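Local coordinates for protein sorting nexin-21 (Mus musculus, PDB 4YMR) that binds membranes enriched in phosphatidylinositol 3-phosphate and phosphatidylinositol 4,5-bisphosphate and may act in several stages of intracellular trafficking, at the interface of chains A and B. Numbering follows the deposited sequence. Chains: chain A/B, Protein Snx21.

In the domain-swapped PXB/TPR domain of sorting nexin-21, all three contacts join helix 93-106 of chain A to helix 70-84 of chain B. This C-terminal part is separate from the phosphoinositide-binding PX domain. Contacts 1 and 3 have C-alpha centres about 9 Å apart and share A:His100 and B:Arg74; contacts 2 and 3, about 6 Å apart, share A:Phe96, B:Ser77 and B:Leu81. Contacts 1 and 2 lie about 13 Å apart, the polar and aromatic ends of one seam, repeated by the two-fold. Because the protein is a monomer, the swap may belong to the crystallised fragment.

Contact 1: the interface of chains A and B. Residues chain A 100, 103-104, 107, 109; chain B 70-71, 74.
B:Arg74 reaches from helix 70-84 of chain B into a slot formed by A:Ser104, A:Leu107 and A:Leu109, burying 113 Å² of its surface. Its CG stands anti to the backbone N (chi1 -164°) and the chain runs extended as far as NE, which carries the guanidinium across to the end of helix 93-106. There it grips the hydroxyl of A:Ser104 side-on: NE of B:Arg74 donates to OG of A:Ser104 at 2.9 Å, and NH2 of the arginine to the same oxygen at 3.1 Å, with OG almost exactly in the guanidinium plane. OG of A:Ser104 in turn donates to the backbone carbonyl O of A:His100 at 2.9 Å, so the oxygen is tied to both chains, which should fix the serine's rotation. Contacts over both faces of the guanidinium complete the clamp. The methyl CD1 of A:Leu109 lies over one face towards its rim, 3.6 Å from CZ of B:Arg74, and NE2 of A:His100 lies above the opposite face, also towards the rim, the two planes tilted by 27°. A:Leu107, which hides 50 Å², turns CD1 towards the start of the partner helix, 3.7 Å from CA of B:Gly71, and also touches CD of B:Arg74. Beside it, A:Leu103 rests CD1 against the arginine backbone, 3.8 Å from CA of B:Arg74, and turns CD2 to B:Pro70. This arginine clamp ties the exchanged C-terminal helices of one chain to helix 70-84 of the other in the domain-swapped dimer.

Contact 2: the interface of chains A and B. Residues chain A 92, 96, 134; chain B 54, 57-58, 61, 77, 80-81, 84.
A chi1 of -84° tips the ring of A:Phe96 off helix 93-106 into the groove between helices 52-66 and 70-84 of chain B, and a chi2 of -68° turns its face to B:Ala80; A:Phe92, at chi1 -93°, lays its ring against helix 52-66. The A:Phe96 ring is held from both sides. CB of B:Ala80 sits over the centre of one face, 3.4 Å from the ring centroid, in a CH-pi contact; CD1 of A:Leu134, from its own chain, caps the middle of the other. The tip of the ring points at the backbone of helix 52-66, where CZ of A:Phe96 lies 3.7 Å from CA of B:Ala58. CB of B:Ser77 closes against CD1 of A:Phe96 at 3.7 Å, and a methyl of B:Leu81 meets the benzylic CB. The small side chains of B:Ala58, B:Ser77 and B:Ala80 appear to let the ring approach both helices. On the flank, CE1 of A:Phe92 touches CB of B:Ala58 at 3.7 Å, and its CD2 passes CB of B:Leu54, the side chains running antiparallel. CD2 of A:Leu134 packs on CB of B:Ala61 at 3.8 Å. No polar bond crosses this hydrophobic plug, where helices 93-106 and 134-140 of one chain lie over the helix pair 52-66 and 70-84 of the other.

Contact 3: the interface of chains A and B. Residues chain A 93, 96-97, 100, 114; chain B 74, 77-78, 81.
Helix 93-106 of chain A, backed by helix 112-122, packs against helix 70-84 of chain B, an exchanged pairing within the tetratricopeptide-repeat (TPR) type helical domain of this sorting nexin. B:Leu81 and A:His100 bury similar areas, 82 and 84 Å². The two methyls of the leucine divide the work. CD1 of B:Leu81 lies over one face of the imidazole, displaced towards the rim and 3.8 Å from CG of A:His100. CD2 of B:Leu81 enters the aliphatic side, 3.8 Å from CD2 of A:Leu97 and an equal distance from CD1 of A:Leu93; the chain A leucines lie roughly perpendicular to it. CG of A:His100 stands anti to the backbone N (chi1 -165°), which extends the ring towards chain B. The hydroxyl of B:Ser77 approaches the ring at its edge, in plane, with OG 3.4 Å from CD2 of A:His100, a contact rather than a hydrogen bond. From within chain A, ND1 of A:His100 donates to OG of A:Ser114 at 2.8 Å, though this bond is bent (122° at H) and the oxygen lies 40° out of the ring plane. Though poorly aligned, it links the histidine to helix 112-122 and may steady its rotation. The carboxylate of B:Glu78 stays near the other ring nitrogen without bonding, OE1 lying 3.6 Å from NE2 of A:His100; its charge may polarise the imidazole.

Contact 1: the interface of chains A and B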
loop_
_atom_site.group_PDB
_atom_site.type_symbol
_atom_site.label_atom_id
_atom_site.label_comp_id
_atom_site.label_asym_id
_atom_site.label_seq_id
_atom_site.Cartn_x
_atom_site.Cartn_y
_atom_site.Cartn_z
ATOM N N HIS A 100 9.730 0.688 -17.411
ATOM C CA HIS A 100 9.078 0.091 -18.578
ATOM C C HIS A 100 9.349 0.840 -19.880
ATOM O O HIS A 100 9.530 0.213 -20.924
ATOM C CB HIS A 100 7.565 -0.024 -18.359
ATOM C CG HIS A 100 6.880 -0.930 -19.333
ATOM N ND1 HIS A 100 6.202 -0.456 -20.438
ATOM C CD2 HIS A 100 6.775 -2.279 -19.370
ATOM C CE1 HIS A 100 5.705 -1.482 -21.110
ATOM N NE2 HIS A 100 6.032 -2.595 -20.489
ATOM N N LEU A 103 13.101 0.096 -20.565
ATOM C CA LEU A 103 13.334 -1.299 -20.964
ATOM C C LEU A 103 12.752 -1.641 -22.342
ATOM O O LEU A 103 13.223 -2.574 -23.006
ATOM C CB LEU A 103 12.848 -2.284 -19.884
ATOM C CG LEU A 103 13.677 -2.321 -18.584
ATOM C CD1 LEU A 103 12.934 -2.958 -17.401
ATOM C CD2 LEU A 103 15.019 -3.020 -18.819
ATOM N N SER A 104 11.733 -0.888 -22.764
ATOM C CA SER A 104 11.152 -1.020 -24.105
ATOM C C SER A 104 12.112 -0.524 -25.189
ATOM O O SER A 104 12.158 -1.080 -26.284
ATOM C CB SER A 104 9.822 -0.269 -24.205
ATOM O OG SER A 104 8.799 -0.941 -23.500
ATOM N N LEU A 107 15.004 -2.942 -25.770
ATOM C CA LEU A 107 14.527 -4.114 -26.492
ATOM C C LEU A 107 13.869 -3.803 -27.849
ATOM O O LEU A 107 13.392 -4.715 -28.530
ATOM C CB LEU A 107 13.592 -4.947 -25.611
ATOM C CG LEU A 107 14.276 -5.832 -24.560
ATOM C CD1 LEU A 107 13.275 -6.336 -23.507
ATOM C CD2 LEU A 107 14.979 -7.002 -25.240
ATOM N N LEU A 109 11.037 -2.056 -28.412
ATOM C CA LEU A 109 9.586 -2.246 -28.324
ATOM C C LEU A 109 8.865 -0.919 -28.062
ATOM O O LEU A 109 9.506 0.091 -27.790
ATOM C CB LEU A 109 9.246 -3.295 -27.249
ATOM C CG LEU A 109 9.813 -4.709 -27.486
ATOM C CD1 LEU A 109 9.627 -5.611 -26.281
ATOM C CD2 LEU A 109 9.176 -5.351 -28.704
ATOM N N PRO B 70 17.639 -7.558 -19.805
ATOM C CA PRO B 70 16.583 -6.539 -19.886
ATOM C C PRO B 70 15.178 -7.137 -20.047
ATOM O O PRO B 70 14.188 -6.558 -19.580
ATOM C CB PRO B 70 16.959 -5.743 -21.144
ATOM C CG PRO B 70 18.346 -6.201 -21.524
ATOM C CD PRO B 70 18.436 -7.598 -21.042
ATOM N N GLY B 71 15.097 -8.297 -20.687
ATOM C CA GLY B 71 13.822 -8.958 -20.915
ATOM C C GLY B 71 13.168 -9.487 -19.652
ATOM O O GLY B 71 11.948 -9.356 -19.468
ATOM N N ARG B 74 11.936 -6.275 -17.814
ATOM C CA ARG B 74 10.679 -5.882 -18.453
ATOM C C ARG B 74 9.518 -6.821 -18.110
ATOM O O ARG B 74 8.404 -6.365 -17.904
ATOM C CB ARG B 74 10.859 -5.810 -19.979
ATOM C CG ARG B 74 9.768 -5.065 -20.700
ATOM C CD ARG B 74 10.249 -4.524 -22.062
ATOM N NE ARG B 74 9.201 -3.765 -22.753
ATOM C CZ ARG B 74 8.124 -4.315 -23.308
ATOM N NH1 ARG B 74 7.955 -5.629 -23.266
ATOM N NH2 ARG B 74 7.222 -3.555 -23.909
#

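Contact 2: the interface of chains A and B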
loop_
_atom_site.group_PDB
_atom_site.type_symbol
_atom_site.label_atom_id
_atom_site.label_comp_id
_atom_site.label_asym_id
_atom_site.label_seq_id
_atom_site.Cartn_x
_atom_site.Cartn_y
_atom_site.Cartn_z
ATOM N N PHE A 92 5.215 3.265 -6.277
ATOM C CA PHE A 92 5.864 2.415 -7.273
ATOM C C PHE A 92 5.321 2.509 -8.710
ATOM O O PHE A 92 5.878 1.889 -9.607
ATOM C CB PHE A 92 5.855 0.959 -6.814
ATOM C CG PHE A 92 7.089 0.565 -6.065
ATOM C CD1 PHE A 92 8.344 0.772 -6.623
ATOM C CD2 PHE A 92 7.002 0.010 -4.796
ATOM C CE1 PHE A 92 9.493 0.416 -5.940
ATOM C CE2 PHE A 92 8.143 -0.349 -4.098
ATOM C CZ PHE A 92 9.393 -0.146 -4.671
ATOM N N PHE A 96 7.987 2.268 -12.030
ATOM C CA PHE A 96 7.753 1.193 -12.992
ATOM C C PHE A 96 7.435 1.675 -14.415
ATOM O O PHE A 96 7.965 1.124 -15.385
ATOM C CB PHE A 96 6.728 0.172 -12.478
ATOM C CG PHE A 96 7.325 -0.878 -11.583
ATOM C CD1 PHE A 96 8.214 -1.827 -12.092
ATOM C CD2 PHE A 96 7.011 -0.918 -10.241
ATOM C CE1 PHE A 96 8.773 -2.791 -11.259
ATOM C CE2 PHE A 96 7.565 -1.866 -9.411
ATOM C CZ PHE A 96 8.449 -2.804 -9.918
ATOM N N LEU A 134 13.290 3.125 -9.704
ATOM C CA LEU A 134 13.087 1.832 -9.084
ATOM C C LEU A 134 14.148 1.594 -8.020
ATOM O O LEU A 134 13.848 1.178 -6.902
ATOM C CB LEU A 134 13.122 0.761 -10.167
ATOM C CG LEU A 134 11.998 -0.269 -10.186
ATOM C CD1 LEU A 134 10.668 0.350 -9.855
ATOM C CD2 LEU A 134 11.950 -0.946 -11.538
ATOM N N LEU B 54 5.339 -5.830 -5.015
ATOM C CA LEU B 54 5.875 -4.700 -5.769
ATOM C C LEU B 54 7.362 -4.464 -5.520
ATOM O O LEU B 54 8.106 -4.170 -6.452
ATOM C CB LEU B 54 5.074 -3.434 -5.491
ATOM C CG LEU B 54 3.795 -3.446 -6.327
ATOM C CD1 LEU B 54 3.017 -2.167 -6.110
ATOM C CD2 LEU B 54 4.145 -3.629 -7.804
ATOM N N LEU B 57 9.507 -7.265 -6.981
ATOM C CA LEU B 57 9.539 -7.076 -8.432
ATOM C C LEU B 57 10.491 -5.929 -8.810
ATOM O O LEU B 57 11.182 -5.992 -9.822
ATOM C CB LEU B 57 8.127 -6.864 -8.993
ATOM C CG LEU B 57 7.178 -8.076 -8.983
ATOM C CD1 LEU B 57 5.739 -7.652 -9.213
ATOM C CD2 LEU B 57 7.574 -9.125 -10.018
ATOM N N ALA B 58 10.546 -4.904 -7.963
ATOM C CA ALA B 58 11.513 -3.825 -8.112
ATOM C C ALA B 58 12.948 -4.309 -7.858
ATOM O O ALA B 58 13.900 -3.820 -8.473
ATOM C CB ALA B 58 11.162 -2.668 -7.182
ATOM N N ALA B 61 13.628 -6.399 -11.041
ATOM C CA ALA B 61 13.788 -5.512 -12.194
ATOM C C ALA B 61 15.098 -4.714 -12.155
ATOM O O ALA B 61 15.697 -4.461 -13.200
ATOM C CB ALA B 61 12.599 -4.575 -12.327
ATOM N N SER B 77 8.605 -5.976 -14.658
ATOM C CA SER B 77 7.979 -4.664 -14.625
ATOM C C SER B 77 6.585 -4.726 -15.254
ATOM O O SER B 77 5.713 -3.910 -14.955
ATOM C CB SER B 77 8.885 -3.602 -15.271
ATOM O OG SER B 77 8.448 -3.281 -16.568
ATOM N N ALA B 80 4.399 -6.062 -12.427
ATOM C CA ALA B 80 4.203 -4.941 -11.516
ATOM C C ALA B 80 3.127 -3.997 -12.037
ATOM O O ALA B 80 2.193 -3.679 -11.320
ATOM C CB ALA B 80 5.518 -4.195 -11.276
ATOM N N LEU B 81 3.247 -3.566 -13.287
ATOM C CA LEU B 81 2.194 -2.771 -13.899
ATOM C C LEU B 81 0.823 -3.493 -13.934
ATOM O O LEU B 81 -0.216 -2.844 -13.919
ATOM C CB LEU B 81 2.612 -2.286 -15.292
ATOM C CG LEU B 81 3.715 -1.207 -15.292
ATOM C CD1 LEU B 81 4.122 -0.782 -16.719
ATOM C CD2 LEU B 81 3.298 0.002 -14.468
ATOM N N LEU B 84 -0.663 -3.254 -10.337
ATOM C CA LEU B 84 -0.963 -1.874 -10.019
ATOM C C LEU B 84 -2.187 -1.398 -10.772
ATOM O O LEU B 84 -2.805 -0.401 -10.406
ATOM C CB LEU B 84 0.221 -0.988 -10.386
ATOM C CG LEU B 84 1.431 -1.078 -9.471
ATOM C CD1 LEU B 84 2.647 -0.493 -10.189
ATOM C CD2 LEU B 84 1.126 -0.322 -8.183
#

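Contact 3: the interface of chains A and B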
loop_
_atom_site.group_PDB
_atom_site.type_symbol
_atom_site.label_atom_id
_atom_site.label_comp_id
_atom_site.label_asym_id
_atom_site.label_seq_id
_atom_site.Cartn_x
_atom_site.Cartn_y
_atom_site.Cartn_z
ATOM N N LEU A 93 4.257 3.271 -8.944
ATOM C CA LEU A 93 3.681 3.337 -10.288
ATOM C C LEU A 93 4.540 4.159 -11.250
ATOM O O LEU A 93 4.777 3.761 -12.405
ATOM C CB LEU A 93 2.223 3.830 -10.267
ATOM C CG LEU A 93 1.670 4.100 -11.674
ATOM C CD1 LEU A 93 1.554 2.799 -12.483
ATOM C CD2 LEU A 93 0.342 4.852 -11.674
ATOM N N PHE A 96 7.987 2.268 -12.030
ATOM C CA PHE A 96 7.753 1.193 -12.992
ATOM C C PHE A 96 7.435 1.675 -14.415
ATOM O O PHE A 96 7.965 1.124 -15.385
ATOM C CB PHE A 96 6.728 0.172 -12.478
ATOM C CG PHE A 96 7.325 -0.878 -11.583
ATOM C CD1 PHE A 96 8.214 -1.827 -12.092
ATOM C CD2 PHE A 96 7.011 -0.918 -10.241
ATOM C CE1 PHE A 96 8.773 -2.791 -11.259
ATOM C CE2 PHE A 96 7.565 -1.866 -9.411
ATOM C CZ PHE A 96 8.449 -2.804 -9.918
ATOM N N LEU A 97 6.595 2.700 -14.545
ATOM C CA LEU A 97 6.370 3.294 -15.858
ATOM C C LEU A 97 7.702 3.672 -16.487
ATOM O O LEU A 97 7.971 3.308 -17.624
ATOM C CB LEU A 97 5.398 4.486 -15.804
ATOM C CG LEU A 97 3.926 4.111 -15.553
ATOM C CD1 LEU A 97 3.027 5.323 -15.440
ATOM C CD2 LEU A 97 3.370 3.155 -16.621
ATOM N N HIS A 100 9.730 0.688 -17.411
ATOM C CA HIS A 100 9.078 0.091 -18.578
ATOM C C HIS A 100 9.349 0.840 -19.880
ATOM O O HIS A 100 9.530 0.213 -20.924
ATOM C CB HIS A 100 7.565 -0.024 -18.359
ATOM C CG HIS A 100 6.880 -0.930 -19.333
ATOM N ND1 HIS A 100 6.202 -0.456 -20.438
ATOM C CD2 HIS A 100 6.775 -2.279 -19.370
ATOM C CE1 HIS A 100 5.705 -1.482 -21.110
ATOM N NE2 HIS A 100 6.032 -2.595 -20.489
ATOM N N SER A 114 2.996 3.583 -22.061
ATOM C CA SER A 114 3.704 3.781 -20.815
ATOM C C SER A 114 4.190 5.226 -20.694
ATOM O O SER A 114 4.243 5.787 -19.600
ATOM C CB SER A 114 4.881 2.817 -20.740
ATOM O OG SER A 114 4.541 1.734 -19.906
ATOM N N ARG B 74 11.936 -6.275 -17.814
ATOM C CA ARG B 74 10.679 -5.882 -18.453
ATOM C C ARG B 74 9.518 -6.821 -18.110
ATOM O O ARG B 74 8.404 -6.365 -17.904
ATOM C CB ARG B 74 10.859 -5.810 -19.979
ATOM C CG ARG B 74 9.768 -5.065 -20.700
ATOM C CD ARG B 74 10.249 -4.524 -22.062
ATOM N NE ARG B 74 9.201 -3.765 -22.753
ATOM C CZ ARG B 74 8.124 -4.315 -23.308
ATOM N NH1 ARG B 74 7.955 -5.629 -23.266
ATOM N NH2 ARG B 74 7.222 -3.555 -23.909
ATOM N N SER B 77 8.605 -5.976 -14.658
ATOM C CA SER B 77 7.979 -4.664 -14.625
ATOM C C SER B 77 6.585 -4.726 -15.254
ATOM O O SER B 77 5.713 -3.910 -14.955
ATOM C CB SER B 77 8.885 -3.602 -15.271
ATOM O OG SER B 77 8.448 -3.281 -16.568
ATOM N N GLU B 78 6.379 -5.731 -16.097
ATOM C CA GLU B 78 5.067 -6.009 -16.659
ATOM C C GLU B 78 4.107 -6.541 -15.595
ATOM O O GLU B 78 2.972 -6.063 -15.491
ATOM C CB GLU B 78 5.160 -6.986 -17.838
ATOM C CG GLU B 78 3.797 -7.344 -18.413
ATOM C CD GLU B 78 3.150 -6.188 -19.145
ATOM O OE1 GLU B 78 3.885 -5.400 -19.762
ATOM O OE2 GLU B 78 1.914 -6.067 -19.101
ATOM N N LEU B 81 3.247 -3.566 -13.287
ATOM C CA LEU B 81 2.194 -2.771 -13.899
ATOM C C LEU B 81 0.823 -3.493 -13.934
ATOM O O LEU B 81 -0.216 -2.844 -13.919
ATOM C CB LEU B 81 2.612 -2.286 -15.292
ATOM C CG LEU B 81 3.715 -1.207 -15.292
ATOM C CD1 LEU B 81 4.122 -0.782 -16.719
ATOM C CD2 LEU B 81 3.298 0.002 -14.468
#